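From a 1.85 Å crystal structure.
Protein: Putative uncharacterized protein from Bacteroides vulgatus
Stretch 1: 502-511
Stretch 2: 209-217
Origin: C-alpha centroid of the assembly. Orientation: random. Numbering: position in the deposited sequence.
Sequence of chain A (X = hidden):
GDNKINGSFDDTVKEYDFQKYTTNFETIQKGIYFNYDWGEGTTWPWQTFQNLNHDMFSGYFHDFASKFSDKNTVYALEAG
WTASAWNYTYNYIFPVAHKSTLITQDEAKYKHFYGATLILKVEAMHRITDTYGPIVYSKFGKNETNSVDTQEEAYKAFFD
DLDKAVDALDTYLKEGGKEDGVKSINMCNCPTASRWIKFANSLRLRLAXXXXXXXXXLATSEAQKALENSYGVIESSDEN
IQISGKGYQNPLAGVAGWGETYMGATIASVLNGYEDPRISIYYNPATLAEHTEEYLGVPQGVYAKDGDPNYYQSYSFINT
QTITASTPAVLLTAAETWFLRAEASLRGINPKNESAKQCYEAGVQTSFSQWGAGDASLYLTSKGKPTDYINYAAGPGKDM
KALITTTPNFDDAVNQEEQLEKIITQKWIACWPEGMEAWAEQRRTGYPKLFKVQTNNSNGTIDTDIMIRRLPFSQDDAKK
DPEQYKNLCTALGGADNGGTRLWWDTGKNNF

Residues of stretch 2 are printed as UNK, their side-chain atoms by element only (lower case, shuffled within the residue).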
# COMPACT_ATOMS: atom_id res chain seq x y z
N LEU A 502 -6.31 0.04 14.72
CA LEU A 502 -4.93 -0.42 14.92
C LEU A 502 -4.16 0.59 15.75
O LEU A 502 -4.60 1.73 15.93
CB LEU A 502 -4.27 -0.68 13.57
CG LEU A 502 -5.00 -1.73 12.74
CD1 LEU A 502 -4.24 -2.01 11.46
CD2 LEU A 502 -5.23 -3.02 13.58
N TRP A 503 -3.03 0.15 16.30
CA TRP A 503 -2.21 0.97 17.18
C TRP A 503 -1.88 2.36 16.58
O TRP A 503 -1.99 3.38 17.27
CB TRP A 503 -0.92 0.22 17.56
CG TRP A 503 0.12 1.04 18.29
CD1 TRP A 503 0.09 1.48 19.60
CD2 TRP A 503 1.36 1.51 17.75
NE1 TRP A 503 1.24 2.18 19.89
CE2 TRP A 503 2.04 2.21 18.78
CE3 TRP A 503 1.99 1.36 16.52
CZ2 TRP A 503 3.30 2.78 18.58
CZ3 TRP A 503 3.24 1.95 16.32
CH2 TRP A 503 3.88 2.64 17.34
N TRP A 504 -1.49 2.40 15.31
CA TRP A 504 -1.14 3.69 14.68
C TRP A 504 -2.30 4.58 14.29
O TRP A 504 -2.07 5.73 13.88
CB TRP A 504 -0.18 3.53 13.50
CG TRP A 504 -0.51 2.50 12.44
CD1 TRP A 504 0.27 1.42 12.11
CD2 TRP A 504 -1.61 2.48 11.51
NE1 TRP A 504 -0.29 0.73 11.07
CE2 TRP A 504 -1.44 1.35 10.68
CE3 TRP A 504 -2.71 3.30 11.30
CZ2 TRP A 504 -2.32 1.04 9.66
CZ3 TRP A 504 -3.59 2.99 10.31
CH2 TRP A 504 -3.41 1.85 9.50
N ASP A 505 -3.51 4.08 14.47
CA ASP A 505 -4.75 4.78 14.13
C ASP A 505 -5.31 5.36 15.43
O ASP A 505 -5.89 4.64 16.25
CB ASP A 505 -5.73 3.76 13.52
CG ASP A 505 -7.10 4.33 13.20
OD1 ASP A 505 -7.34 5.53 13.47
OD2 ASP A 505 -7.93 3.56 12.67
N THR A 506 -5.10 6.66 15.62
CA THR A 506 -5.56 7.35 16.83
C THR A 506 -6.92 8.01 16.63
O THR A 506 -7.50 8.54 17.57
CB THR A 506 -4.57 8.45 17.25
OG1 THR A 506 -4.45 9.40 16.18
CG2 THR A 506 -3.20 7.84 17.54
N GLY A 507 -7.42 8.02 15.41
CA GLY A 507 -8.69 8.66 15.12
C GLY A 507 -8.57 10.15 14.87
O GLY A 507 -9.56 10.80 14.58
N LYS A 508 -7.36 10.72 15.01
CA LYS A 508 -7.16 12.11 14.63
C LYS A 508 -5.70 12.39 14.39
O LYS A 508 -4.84 11.66 14.84
CB LYS A 508 -7.73 13.08 15.67
CG LYS A 508 -6.97 13.17 16.96
CD LYS A 508 -7.71 14.11 17.92
CE LYS A 508 -6.89 14.45 19.17
NZ LYS A 508 -6.38 13.23 19.86
N ASN A 509 -5.43 13.45 13.64
CA ASN A 509 -4.08 13.84 13.38
C ASN A 509 -3.64 14.72 14.53
O ASN A 509 -4.32 15.69 14.88
CB ASN A 509 -3.97 14.48 12.00
CG ASN A 509 -4.37 13.50 10.92
OD1 ASN A 509 -3.86 12.37 10.91
ND2 ASN A 509 -5.28 13.91 10.01
N ASN A 510 -2.55 14.30 15.17
CA ASN A 510 -1.99 14.96 16.34
C ASN A 510 -0.68 15.58 15.87
O ASN A 510 0.23 14.84 15.44
CB ASN A 510 -1.68 13.91 17.44
CG ASN A 510 -2.94 13.24 18.00
OD1 ASN A 510 -3.92 13.91 18.31
ND2 ASN A 510 -2.92 11.89 18.15
N PHE A 511 -0.59 16.90 15.89
CA PHE A 511 0.67 17.59 15.59
C PHE A 511 1.44 17.96 16.87
O PHE A 511 0.85 18.10 17.95
CB PHE A 511 0.39 18.83 14.76
CG PHE A 511 -0.36 18.54 13.49
CD1 PHE A 511 0.32 18.11 12.36
CD2 PHE A 511 -1.74 18.67 13.43
CE1 PHE A 511 -0.37 17.84 11.20
CE2 PHE A 511 -2.43 18.39 12.26
CZ PHE A 511 -1.74 17.97 11.15
OXT PHE A 511 2.67 18.13 16.87
N UNK A 209 6.32 8.19 9.32
CA UNK A 209 5.10 8.97 9.21
C UNK A 209 3.89 8.17 9.66
O UNK A 209 3.00 8.72 10.32
c UNK A 209 5.92 10.58 7.43
c UNK A 209 7.67 11.42 9.59
se UNK A 209 6.14 12.07 8.64
c UNK A 209 4.90 9.54 7.82
N UNK A 210 3.88 6.87 9.39
CA UNK A 210 2.79 6.03 9.87
C UNK A 210 2.58 6.16 11.39
O UNK A 210 1.45 6.21 11.85
n UNK A 210 2.18 1.98 5.68
c UNK A 210 1.75 3.69 9.86
c UNK A 210 1.66 2.94 6.44
n UNK A 210 1.32 2.66 7.70
c UNK A 210 0.79 3.60 8.67
c UNK A 210 3.01 4.55 9.55
n UNK A 210 1.49 4.15 5.92
N UNK A 211 3.67 6.20 12.16
CA UNK A 211 3.55 6.21 13.61
C UNK A 211 3.49 7.64 14.19
O UNK A 211 3.47 7.79 15.40
c UNK A 211 4.69 5.43 14.32
c UNK A 211 6.02 6.15 14.22
c UNK A 211 4.80 4.01 13.76
N UNK A 212 3.43 8.66 13.33
CA UNK A 212 3.54 10.07 13.78
C UNK A 212 2.41 10.56 14.69
O UNK A 212 2.65 11.43 15.53
o UNK A 212 2.63 10.98 11.72
c UNK A 212 3.73 11.03 12.61
N UNK A 213 1.20 10.00 14.54
CA UNK A 213 0.07 10.40 15.40
C UNK A 213 0.11 9.69 16.73
O UNK A 213 -0.20 10.31 17.74
c UNK A 213 -1.56 11.03 13.59
o UNK A 213 -1.10 12.20 13.54
c UNK A 213 -1.28 10.13 14.75
n UNK A 213 -2.36 10.53 12.65
N UNK A 214 0.49 8.42 16.75
CA UNK A 214 0.57 7.64 18.00
C UNK A 214 1.83 7.86 18.81
O UNK A 214 1.80 7.80 20.05
c UNK A 214 0.10 5.37 19.07
c UNK A 214 1.50 5.47 17.00
c UNK A 214 0.34 6.10 17.76
N UNK A 215 2.96 8.09 18.14
CA UNK A 215 4.25 8.16 18.82
C UNK A 215 5.17 9.16 18.13
O UNK A 215 6.04 8.80 17.31
o UNK A 215 6.66 7.70 20.20
c UNK A 215 4.89 6.77 18.88
c UNK A 215 6.04 6.67 19.88
o UNK A 215 6.37 5.55 20.32
N UNK A 216 4.98 10.44 18.46
CA UNK A 216 5.72 11.50 17.80
C UNK A 216 7.22 11.39 18.04
O UNK A 216 8.02 11.73 17.16
c UNK A 216 6.12 16.56 17.30
c UNK A 216 5.32 15.40 17.90
n UNK A 216 5.49 17.87 17.66
c UNK A 216 5.23 12.89 18.24
c UNK A 216 5.92 14.03 17.50
N UNK A 217 7.60 10.94 19.23
CA UNK A 217 9.01 10.79 19.58
C UNK A 217 9.70 9.78 18.67
O UNK A 217 10.77 10.07 18.17
c UNK A 217 10.65 10.15 21.39
c UNK A 217 9.18 10.37 21.05
o UNK A 217 8.65 11.40 21.87
O HOH W 1 0.24 7.16 13.99
O HOH W 2 2.09 13.68 16.75
O HOH W 3 -3.64 7.97 13.34

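Position 209 carries three carbons and a selenium in an unbranched chain, and none of them comes within reach of stretch 1. Selenium alone identifies it as selenomethionine, Met-209.

Position 210 has three carbons, a nitrogen, and then a carbon bearing two more nitrogens, which is a guanidinium. Its second side-chain carbon lies over one face of the Trp-504 indole. This is Arg-210: CG sits 3.6 Å from the centroid of the five-membered ring, 13° off the normal, a CH-pi contact. CZ is 5.8 Å from that centroid, so any cation-pi attraction is weak at most.

Position 211 shows one carbon carrying two carbons, a beta-branched apolar group near the Trp-503 ring. It is Val-211, whose CG1 lies 3.6 Å from Trp-503 CZ3.

Position 212 has one carbon and one oxygen, hence Ser-212. Its OG turns back to donate to Met-209 O at 2.7 Å, while its backbone O and Asn-510 O each accept a hydrogen bond from water 2 (2.6 Å to each).

Position 213 has two carbons, the second carrying one oxygen and one nitrogen: a carboxamide, so Asn-213. The amide meets stretch 1 with both polar ends. ND2 donates to Asn-509 OD1 (2.9 Å, 153°), and OD1 accepts from Asn-510 N (3.0 Å, 161°). Asn-510 ND2 in turn donates to Asn-213 O (3.2 Å, 168°).

Position 214 again has one carbon carrying two carbons, its CA-to-CB bond directed toward stretch 1. This is Val-214; CG1 stands 3.6 Å from the centroid of the Trp-503 six-membered ring, 12° off the normal.

Position 215 has two carbons, the second carrying two oxygens, and CB is 4.3 Å from Trp-503 CZ2. The carboxylate makes it Asp-215, the N-cap of the helix that follows.

Position 216 has four carbons in a row ending in nitrogen, with every chi angle t. The extended chain brings Lys-216 NZ to 2.9 Å from Phe-511 OXT, a salt bridge to the C-terminal carboxylate.

Position 217, one carbon carrying an oxygen and a carbon, is Thr-217 and makes no contact.

The contact, burying 620 Å² in all, combines apolar packing against two indoles with polar pairing nearer the C-terminus. Waters extend the pairing: water 1 donates to Trp-504 O (2.7 Å) and Arg-210 O (2.6 Å) and accepts from Val-214 N (3.0 Å), whereas water 3 accepts from Asn-213 ND2 (2.9 Å) and donates to Trp-504 O (2.8 Å). Stretch 1, without regular helix or strand, is thus held by side-chain amides, water and its terminal charge.

Stretch 2, residues 209-217: MRVSNVDKT
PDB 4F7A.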